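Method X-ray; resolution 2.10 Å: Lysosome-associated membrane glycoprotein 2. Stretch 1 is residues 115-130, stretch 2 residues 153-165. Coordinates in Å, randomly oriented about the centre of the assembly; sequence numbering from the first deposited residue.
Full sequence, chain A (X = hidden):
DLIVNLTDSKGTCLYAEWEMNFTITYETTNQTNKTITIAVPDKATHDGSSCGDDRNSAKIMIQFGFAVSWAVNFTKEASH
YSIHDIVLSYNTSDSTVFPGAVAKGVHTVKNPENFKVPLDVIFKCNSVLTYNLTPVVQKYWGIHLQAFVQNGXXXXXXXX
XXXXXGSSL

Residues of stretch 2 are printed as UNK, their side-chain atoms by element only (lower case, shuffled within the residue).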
ATOM      1  N   PHE A 115       6.956   0.422 -10.413  1.00 52.58           N
ATOM      2  CA  PHE A 115       6.269  -0.460 -11.328  1.00 59.60           C
ATOM      3  C   PHE A 115       5.515   0.307 -12.383  1.00 51.26           C
ATOM      4  O   PHE A 115       5.016   1.406 -12.158  1.00 58.83           O
ATOM      5  CB  PHE A 115       5.315  -1.386 -10.578  1.00 63.52           C
ATOM      6  CG  PHE A 115       4.773  -2.502 -11.424  1.00 71.12           C
ATOM      7  CD1 PHE A 115       5.618  -3.480 -11.930  1.00 74.46           C
ATOM      8  CD2 PHE A 115       3.422  -2.575 -11.714  1.00 67.48           C
ATOM      9  CE1 PHE A 115       5.123  -4.511 -12.708  1.00 80.38           C
ATOM     10  CE2 PHE A 115       2.921  -3.603 -12.492  1.00 73.11           C
ATOM     11  CZ  PHE A 115       3.773  -4.575 -12.990  1.00 67.55           C
ATOM     12  N   LYS A 116       5.437  -0.303 -13.549  1.00 63.54           N
ATOM     13  CA  LYS A 116       4.858   0.346 -14.693  1.00 54.79           C
ATOM     14  C   LYS A 116       3.536  -0.225 -15.169  1.00 55.46           C
ATOM     15  O   LYS A 116       3.392  -1.430 -15.332  1.00 59.85           O
ATOM     16  CB  LYS A 116       5.880   0.332 -15.808  1.00 65.18           C
ATOM     17  CG  LYS A 116       5.822   1.610 -16.491  1.00 74.06           C
ATOM     18  CD  LYS A 116       5.862   2.681 -15.442  1.00 78.81           C
ATOM     19  CE  LYS A 116       6.125   3.966 -16.087  1.00 82.98           C
ATOM     20  NZ  LYS A 116       5.754   5.113 -15.258  1.00 77.97           N
ATOM     21  N   VAL A 117       2.567   0.663 -15.371  1.00 55.70           N
ATOM     22  CA  VAL A 117       1.241   0.264 -15.814  1.00 63.92           C
ATOM     23  C   VAL A 117       0.755   1.225 -16.889  1.00 66.98           C
ATOM     24  O   VAL A 117       0.860   2.447 -16.739  1.00 64.38           O
ATOM     25  CB  VAL A 117       0.231   0.241 -14.640  1.00 58.87           C
ATOM     26  CG1 VAL A 117      -1.164  -0.088 -15.139  1.00 57.34           C
ATOM     27  CG2 VAL A 117       0.656  -0.770 -13.589  1.00 54.29           C
ATOM     28  N   PRO A 118       0.242   0.674 -17.997  1.00 57.92           N
ATOM     29  CA  PRO A 118      -0.328   1.491 -19.065  1.00 55.53           C
ATOM     30  C   PRO A 118      -1.514   2.297 -18.596  1.00 58.68           C
ATOM     31  O   PRO A 118      -2.139   1.971 -17.588  1.00 58.08           O
ATOM     32  CB  PRO A 118      -0.771   0.461 -20.107  1.00 52.29           C
ATOM     33  CG  PRO A 118       0.039  -0.731 -19.833  1.00 58.35           C
ATOM     34  CD  PRO A 118       0.279  -0.751 -18.356  1.00 65.06           C
ATOM     35  N   LEU A 119      -1.817   3.349 -19.337  1.00 56.77           N
ATOM     36  CA  LEU A 119      -3.007   4.128 -19.088  1.00 61.18           C
ATOM     37  C   LEU A 119      -4.184   3.367 -19.659  1.00 51.50           C
ATOM     38  O   LEU A 119      -3.998   2.398 -20.396  1.00 60.44           O
ATOM     39  CB  LEU A 119      -2.914   5.503 -19.743  1.00 65.85           C
ATOM     40  CG  LEU A 119      -2.724   6.719 -18.849  1.00 68.56           C
ATOM     41  CD1 LEU A 119      -1.485   6.550 -18.010  1.00 59.67           C
ATOM     42  CD2 LEU A 119      -2.636   7.972 -19.706  1.00 73.16           C
ATOM     43  N   ASP A 120      -5.385   3.803 -19.305  1.00 53.45           N
ATOM     44  CA  ASP A 120      -6.621   3.246 -19.845  1.00 56.59           C
ATOM     45  C   ASP A 120      -6.840   1.755 -19.584  1.00 52.75           C
ATOM     46  O   ASP A 120      -7.583   1.109 -20.313  1.00 52.55           O
ATOM     47  CB  ASP A 120      -6.667   3.492 -21.355  1.00 49.42           C
ATOM     48  CG  ASP A 120      -7.040   4.924 -21.701  1.00 89.39           C
ATOM     49  OD1 ASP A 120      -7.441   5.673 -20.784  1.00 86.79           O
ATOM     50  OD2 ASP A 120      -6.928   5.307 -22.886  1.00 99.19           O
ATOM     51  N   VAL A 121      -6.169   1.189 -18.589  1.00 51.01           N
ATOM     52  CA  VAL A 121      -6.422  -0.208 -18.252  1.00 50.71           C
ATOM     53  C   VAL A 121      -6.538  -0.372 -16.745  1.00 53.39           C
ATOM     54  O   VAL A 121      -6.095   0.483 -15.976  1.00 48.51           O
ATOM     55  CB  VAL A 121      -5.320  -1.151 -18.785  1.00 58.74           C
ATOM     56  CG1 VAL A 121      -5.122  -0.955 -20.284  1.00 62.43           C
ATOM     57  CG2 VAL A 121      -4.014  -0.942 -18.029  1.00 47.75           C
ATOM     58  N   ILE A 122      -7.107  -1.489 -16.316  1.00 54.70           N
ATOM     59  CA  ILE A 122      -7.110  -1.794 -14.896  1.00 49.46           C
ATOM     60  C   ILE A 122      -6.043  -2.846 -14.641  1.00 45.55           C
ATOM     61  O   ILE A 122      -5.963  -3.853 -15.346  1.00 48.63           O
ATOM     62  CB  ILE A 122      -8.493  -2.279 -14.386  1.00 48.54           C
ATOM     63  CG1 ILE A 122      -8.410  -2.671 -12.905  1.00 39.00           C
ATOM     64  CG2 ILE A 122      -9.023  -3.430 -15.223  1.00 36.66           C
ATOM     65  CD1 ILE A 122      -9.713  -2.504 -12.157  1.00 46.99           C
ATOM     66  N   PHE A 123      -5.173  -2.579 -13.673  1.00 36.21           N
ATOM     67  CA  PHE A 123      -4.122  -3.527 -13.347  1.00 37.06           C
ATOM     68  C   PHE A 123      -4.665  -4.579 -12.384  1.00 38.35           C
ATOM     69  O   PHE A 123      -5.257  -4.249 -11.354  1.00 42.61           O
ATOM     70  CB  PHE A 123      -2.911  -2.818 -12.744  1.00 39.02           C
ATOM     71  CG  PHE A 123      -1.823  -3.755 -12.336  1.00 43.65           C
ATOM     72  CD1 PHE A 123      -1.033  -4.371 -13.289  1.00 51.12           C
ATOM     73  CD2 PHE A 123      -1.596  -4.034 -10.999  1.00 51.08           C
ATOM     74  CE1 PHE A 123      -0.031  -5.249 -12.912  1.00 42.02           C
ATOM     75  CE2 PHE A 123      -0.594  -4.908 -10.621  1.00 50.21           C
ATOM     76  CZ  PHE A 123       0.187  -5.517 -11.582  1.00 46.72           C
ATOM     77  N   LYS A 124      -4.464  -5.845 -12.715  1.00 35.76           N
ATOM     78  CA  LYS A 124      -5.015  -6.905 -11.894  1.00 46.07           C
ATOM     79  C   LYS A 124      -3.935  -7.885 -11.481  1.00 43.43           C
ATOM     80  O   LYS A 124      -3.127  -8.322 -12.303  1.00 47.60           O
ATOM     81  CB  LYS A 124      -6.140  -7.653 -12.626  1.00 45.58           C
ATOM     82  CG  LYS A 124      -6.899  -8.623 -11.717  1.00 51.75           C
ATOM     83  CD  LYS A 124      -7.463  -9.846 -12.444  1.00 61.54           C
ATOM     84  CE  LYS A 124      -6.381 -10.879 -12.701  1.00 64.36           C
ATOM     85  NZ  LYS A 124      -6.949 -12.239 -12.875  1.00 61.01           N
ATOM     86  N   CYS A 125      -3.925  -8.212 -10.196  1.00 39.35           N
ATOM     87  CA  CYS A 125      -3.030  -9.222  -9.664  1.00 40.51           C
ATOM     88  C   CYS A 125      -3.627  -9.730  -8.354  1.00 42.48           C
ATOM     89  O   CYS A 125      -3.308  -9.206  -7.290  1.00 41.14           O
ATOM     90  CB  CYS A 125      -1.624  -8.634  -9.448  1.00 36.41           C
ATOM     91  SG  CYS A 125      -0.287  -9.832  -9.151  1.00 48.34           S
ATOM     92  N   ASN A 126      -4.491 -10.742  -8.427  1.00 40.48           N
ATOM     93  CA  ASN A 126      -5.080 -11.305  -7.215  1.00 54.70           C
ATOM     94  C   ASN A 126      -3.949 -12.078  -6.451  1.00 45.68           C
ATOM     95  O   ASN A 126      -4.072 -12.298  -5.254  1.00 48.44           O
ATOM     96  CB  ASN A 126      -6.399 -12.129  -7.515  1.00 44.04           C
ATOM     97  CG  ASN A 126      -7.761 -11.232  -7.466  1.00 49.46           C
ATOM     98  OD1 ASN A 126      -7.810 -10.119  -6.952  1.00 69.17           O
ATOM     99  ND2 ASN A 126      -8.847 -11.775  -7.981  1.00 78.68           N
ATOM    100  N   SER A 127      -2.855 -12.464  -7.131  1.00 43.48           N
ATOM    101  CA  SER A 127      -1.682 -13.146  -6.502  1.00 50.17           C
ATOM    102  C   SER A 127      -0.853 -12.330  -5.482  1.00 48.50           C
ATOM    103  O   SER A 127      -0.800 -11.101  -5.527  1.00 43.57           O
ATOM    104  CB  SER A 127      -0.692 -13.651  -7.560  1.00 51.81           C
ATOM    105  OG  SER A 127      -1.332 -14.395  -8.573  1.00 60.47           O
ATOM    106  N   VAL A 128      -0.140 -13.042  -4.614  1.00 44.49           N
ATOM    107  CA  VAL A 128       0.661 -12.428  -3.554  1.00 40.31           C
ATOM    108  C   VAL A 128       2.017 -11.888  -4.010  1.00 41.88           C
ATOM    109  O   VAL A 128       2.912 -12.640  -4.377  1.00 43.40           O
ATOM    110  CB  VAL A 128       0.907 -13.438  -2.404  1.00 35.83           C
ATOM    111  CG1 VAL A 128       1.841 -12.842  -1.323  1.00 41.16           C
ATOM    112  CG2 VAL A 128      -0.414 -13.873  -1.795  1.00 42.52           C
ATOM    113  N   LEU A 129       2.162 -10.570  -3.973  1.00 36.12           N
ATOM    114  CA  LEU A 129       3.457  -9.955  -4.236  1.00 41.24           C
ATOM    115  C   LEU A 129       4.185  -9.761  -2.899  1.00 46.22           C
ATOM    116  O   LEU A 129       3.639  -9.162  -1.968  1.00 41.02           O
ATOM    117  CB  LEU A 129       3.299  -8.627  -4.985  1.00 36.06           C
ATOM    118  CG  LEU A 129       2.406  -8.734  -6.232  1.00 46.32           C
ATOM    119  CD1 LEU A 129       2.272  -7.401  -6.958  1.00 45.28           C
ATOM    120  CD2 LEU A 129       2.913  -9.819  -7.171  1.00 43.44           C
ATOM    121  N   THR A 130       5.386 -10.323  -2.787  1.00 45.75           N
ATOM    122  CA  THR A 130       6.158 -10.250  -1.546  1.00 41.10           C
ATOM    123  C   THR A 130       7.409  -9.403  -1.726  1.00 54.01           C
ATOM    124  O   THR A 130       8.166  -9.598  -2.675  1.00 44.34           O
ATOM    125  CB  THR A 130       6.583 -11.641  -1.047  1.00 40.08           C
ATOM    126  OG1 THR A 130       5.431 -12.485  -0.923  1.00 42.64           O
ATOM    127  CG2 THR A 130       7.267 -11.543   0.313  1.00 49.31           C
ATOM    128  N   UNK A 153     -15.029   6.679 -15.706  1.00 51.32           N
ATOM    129  CA  UNK A 153     -15.383   5.271 -15.743  1.00 48.17           C
ATOM    130  C   UNK A 153     -14.146   4.410 -15.803  1.00 44.14           C
ATOM    131  O   UNK A 153     -13.273   4.627 -16.641  1.00 48.17           O
ATOM    132  o   UNK A 153     -17.286   5.951 -17.099  1.00 47.15           O
ATOM    133  c   UNK A 153     -16.941   3.562 -16.754  1.00 36.52           C
ATOM    134  c   UNK A 153     -16.285   4.935 -16.947  1.00 49.03           C
ATOM    135  N   UNK A 154     -14.058   3.448 -14.895  1.00 41.28           N
ATOM    136  CA  UNK A 154     -12.943   2.522 -14.877  1.00 39.21           C
ATOM    137  C   UNK A 154     -12.922   1.699 -16.168  1.00 49.29           C
ATOM    138  O   UNK A 154     -13.969   1.366 -16.735  1.00 50.82           O
ATOM    139  c   UNK A 154     -12.819   2.474 -12.381  1.00 39.56           C
ATOM    140  c   UNK A 154     -11.961   0.525 -13.674  1.00 54.23           C
ATOM    141  c   UNK A 154     -13.010   1.623 -13.629  1.00 47.77           C
ATOM    142  N   UNK A 155     -11.715   1.444 -16.658  1.00 50.64           N
ATOM    143  CA  UNK A 155     -11.497   0.716 -17.900  1.00 43.30           C
ATOM    144  C   UNK A 155     -11.958  -0.742 -17.810  1.00 52.08           C
ATOM    145  O   UNK A 155     -11.953  -1.340 -16.733  1.00 42.97           O
ATOM    146  o   UNK A 155      -9.672  -0.137 -19.284  1.00 53.96           O
ATOM    147  c   UNK A 155     -10.008   0.784 -18.263  1.00 48.81           C
ATOM    148  N   UNK A 156     -12.369  -1.301 -18.944  1.00 37.99           N
ATOM    149  CA  UNK A 156     -12.777  -2.697 -19.022  1.00 43.59           C
ATOM    150  C   UNK A 156     -11.628  -3.569 -19.497  1.00 44.19           C
ATOM    151  O   UNK A 156     -11.644  -4.784 -19.345  1.00 51.19           O
ATOM    152  c   UNK A 156     -16.364  -2.208 -20.357  1.00 66.57           C
ATOM    153  n   UNK A 156     -18.622  -1.420 -20.988  1.00 66.77           N
ATOM    154  c   UNK A 156     -13.985  -2.819 -19.953  1.00 49.46           C
ATOM    155  c   UNK A 156     -15.140  -1.956 -19.510  1.00 42.99           C
ATOM    156  c   UNK A 156     -17.496  -1.251 -20.024  1.00 53.51           C
ATOM    157  N   UNK A 157     -10.645  -2.927 -20.112  1.00 38.37           N
ATOM    158  CA  UNK A 157      -9.402  -3.568 -20.546  1.00 46.62           C
ATOM    159  C   UNK A 157      -8.471  -3.894 -19.353  1.00 45.92           C
ATOM    160  O   UNK A 157      -8.189  -3.017 -18.535  1.00 52.40           O
ATOM    161  o   UNK A 157     -10.442  -3.193 -23.140  1.00 50.50           O
ATOM    162  c   UNK A 157      -9.574  -2.397 -22.791  1.00 51.76           C
ATOM    163  n   UNK A 157      -9.337  -1.265 -23.443  1.00 67.93           N
ATOM    164  c   UNK A 157      -8.702  -2.675 -21.574  1.00 48.42           C
ATOM    165  N   UNK A 158      -8.041  -5.157 -19.242  1.00 51.77           N
ATOM    166  CA  UNK A 158      -7.207  -5.610 -18.115  1.00 57.69           C
ATOM    167  C   UNK A 158      -5.721  -5.746 -18.474  1.00 53.91           C
ATOM    168  O   UNK A 158      -5.367  -6.154 -19.583  1.00 56.11           O
ATOM    169  o   UNK A 158      -8.295  -9.862 -16.974  1.00 55.47           O
ATOM    170  c   UNK A 158      -7.925  -9.583 -18.135  1.00 48.51           C
ATOM    171  o   UNK A 158      -7.814 -10.490 -18.969  1.00 62.78           O
ATOM    172  c   UNK A 158      -7.526  -8.152 -18.605  1.00 61.48           C
ATOM    173  c   UNK A 158      -7.674  -6.994 -17.576  1.00 63.56           C
ATOM    174  N   UNK A 159      -4.845  -5.347 -17.560  1.00 45.56           N
ATOM    175  CA  UNK A 159      -3.463  -5.799 -17.665  1.00 44.15           C
ATOM    176  C   UNK A 159      -3.158  -6.670 -16.455  1.00 37.17           C
ATOM    177  O   UNK A 159      -3.217  -6.225 -15.307  1.00 44.41           O
ATOM    178  o   UNK A 159      -0.031  -3.710 -19.156  1.00 91.30           O
ATOM    179  c   UNK A 159      -2.464  -4.655 -17.764  1.00 54.51           C
ATOM    180  n   UNK A 159       0.901  -3.830 -17.117  1.00 67.76           N
ATOM    181  c   UNK A 159      -0.012  -4.171 -18.018  1.00 81.28           C
ATOM    182  c   UNK A 159      -1.049  -5.164 -17.587  1.00 60.17           C
ATOM    183  N   UNK A 160      -2.831  -7.924 -16.722  1.00 44.85           N
ATOM    184  CA  UNK A 160      -2.653  -8.896 -15.667  1.00 40.16           C
ATOM    185  C   UNK A 160      -1.174  -9.080 -15.339  1.00 47.13           C
ATOM    186  O   UNK A 160      -0.342  -9.181 -16.244  1.00 53.47           O
ATOM    187  c   UNK A 160      -3.281 -10.227 -16.058  1.00 45.73           C
ATOM    188  c   UNK A 160      -4.745 -10.016 -16.421  1.00 49.23           C
ATOM    189  c   UNK A 160      -3.168 -11.211 -14.915  1.00 52.72           C
ATOM    190  N   UNK A 161      -0.846  -9.104 -14.050  1.00 39.27           N
ATOM    191  CA  UNK A 161       0.530  -9.336 -13.629  1.00 42.04           C
ATOM    192  C   UNK A 161       0.975 -10.714 -14.101  1.00 57.83           C
ATOM    193  O   UNK A 161       0.146 -11.604 -14.309  1.00 46.29           O
ATOM    194  s   UNK A 161      -0.231 -10.431 -11.113  1.00 51.70           S
ATOM    195  c   UNK A 161       0.685  -9.214 -12.109  1.00 53.01           C
ATOM    196  N   UNK A 162       2.284 -10.882 -14.271  1.00 58.33           N
ATOM    197  CA  UNK A 162       2.837 -12.139 -14.756  1.00 53.58           C
ATOM    198  C   UNK A 162       2.603 -13.282 -13.791  1.00 54.00           C
ATOM    199  O   UNK A 162       2.482 -14.425 -14.215  1.00 56.68           O
ATOM    200  o   UNK A 162       4.228  -9.579 -13.477  1.00 82.03           O
ATOM    201  c   UNK A 162       4.340 -12.007 -15.016  1.00 70.80           C
ATOM    202  c   UNK A 162       5.257 -10.280 -13.353  1.00 86.06           C
ATOM    203  o   UNK A 162       6.327  -9.829 -12.886  1.00 86.18           O
ATOM    204  c   UNK A 162       5.221 -11.745 -13.787  1.00 74.65           C
ATOM    205  N   UNK A 163       2.548 -12.978 -12.497  1.00 56.81           N
ATOM    206  CA  UNK A 163       2.376 -14.011 -11.481  1.00 56.49           C
ATOM    207  C   UNK A 163       1.060 -14.757 -11.699  1.00 56.37           C
ATOM    208  O   UNK A 163       0.961 -15.949 -11.424  1.00 63.34           O
ATOM    209  c   UNK A 163       2.438 -13.407 -10.072  1.00 55.16           C
ATOM    210  o   UNK A 163       5.447 -11.257 -10.222  1.00 65.92           O
ATOM    211  c   UNK A 163       4.260 -11.639 -10.332  1.00 65.76           C
ATOM    212  o   UNK A 163       3.407 -11.006 -10.990  1.00 63.16           O
ATOM    213  c   UNK A 163       3.834 -12.926  -9.639  1.00 48.95           C
ATOM    214  N   UNK A 164       0.058 -14.056 -12.217  1.00 51.86           N
ATOM    215  CA  UNK A 164      -1.195 -14.698 -12.596  1.00 56.80           C
ATOM    216  C   UNK A 164      -1.061 -15.398 -13.950  1.00 65.01           C
ATOM    217  O   UNK A 164      -1.951 -16.140 -14.365  1.00 63.19           O
ATOM    218  c   UNK A 164      -2.753 -13.208 -11.268  1.00 54.01           C
ATOM    219  c   UNK A 164      -2.336 -13.678 -12.642  1.00 54.09           C
ATOM    220  o   UNK A 164      -3.486 -12.198 -11.166  1.00 46.30           O
ATOM    221  o   UNK A 164      -2.358 -13.865 -10.289  1.00 54.69           O
ATOM    222  N   UNK A 165       0.058 -15.145 -14.626  1.00 67.84           N
ATOM    223  CA  UNK A 165       0.348 -15.707 -15.946  1.00 71.34           C
ATOM    224  C   UNK A 165      -0.687 -15.274 -16.969  1.00 69.36           C
ATOM    225  O   UNK A 165      -0.627 -14.152 -17.470  1.00 79.82           O
ATOM    226  c   UNK A 165       1.484 -17.729 -14.885  1.00 69.63           C
ATOM    227  c   UNK A 165       0.436 -17.235 -15.876  1.00 72.30           C
ATOM    228  c   UNK A 165       1.437 -19.232 -14.682  1.00 86.67           C
ATOM    229  o   UNK A 165       1.577 -19.723 -13.561  1.00 80.45           O
ATOM    230  n   UNK A 165       1.245 -19.971 -15.769  1.00 89.59           N
TER

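Position 153 has three side-chain atoms, a carbon carrying one oxygen and one carbon, and lies beyond reach of stretch 1; a small hydroxyl-bearing side chain suits this exposed site, Thr153. Position 154 also branches at its first carbon, but into two carbons, one of them 4.1 Å from Ile122 CD1. This is Val154, whose CG1 makes that apolar contact. At 155 a single carbon bears an oxygen 2.6 Å from Asp120 O. It is Ser155; its short side chain points toward stretch 1, and OG donates a hydrogen bond to that carbonyl while weakly accepting one from the backbone N of position 157.

Position 156, four carbons in a row ending in nitrogen, points away from stretch 1 and is exposed, where a long charged chain is easily accommodated: Lys156. Position 157 has two carbons, the second carrying an oxygen and a nitrogen; its CB lies 4.2 Å from Val121 CG1. A polar amide suits this exposed site, Asn157, whose backbone O accepts a hydrogen bond from Ile122 N (2.9 Å).

Position 158 has three carbons, the third carrying two oxygens, and pairs with Ile122. It is Glu158; its carboxylate makes no hydrogen bond or salt bridge to stretch 1, and a charged group is at home at such an exposed site. Position 159 has three carbons ending in an oxygen and a nitrogen. Extended on the same face as Phe123, it reaches Pro118, its oxygen 3.1 Å from Pro118 CG. This is Gln159, long enough to have the largest area covered by stretch 1 of any residue here.

Position 160, a carbon bearing two carbons, one of them 3.9 Å from Lys124 CE, is Val160, a branched residue well suited to a strand. Position 161 is one carbon and a sulfur 2.1 Å from Cys125 SG, a distance that identifies Cys161 in a disulfide. Its CB also meets Phe123 CZ at 3.8 Å.

Position 162 has three carbons, the third with two oxygens; exposed and starting away from stretch 1, it readily accommodates a charged chain, Glu162. Position 163 has the same atoms but points toward stretch 1, its third carbon 3.9 Å from Leu129 CD2. This is Glu163, whose chain is long enough to reach that leucine. Position 164 has two carbons, the second with two oxygens, one of them 3.3 Å from Asn126 N and 3.9 Å from Lys124 NZ. An acidic group suits both neighbours: in Asp164, OD2 accepts a weak hydrogen bond from the former and forms a long salt bridge with the latter. Position 165, three carbons ending in oxygen and nitrogen, is out of reach and exposed, as suits the polar amide of Gln165.

The contact is a parallel strand pairing. Ile122 N and Lys124 N donate to Asn157 O and Gln159 O, while Gln159 N and Cys161 N donate to Ile122 O and Lys124 O. The disulfide fastens the pair where this ladder ends, and Asp164 extends the contact beyond it.

Stretch 2 (153-165) TVSKNEQVCEEDQ
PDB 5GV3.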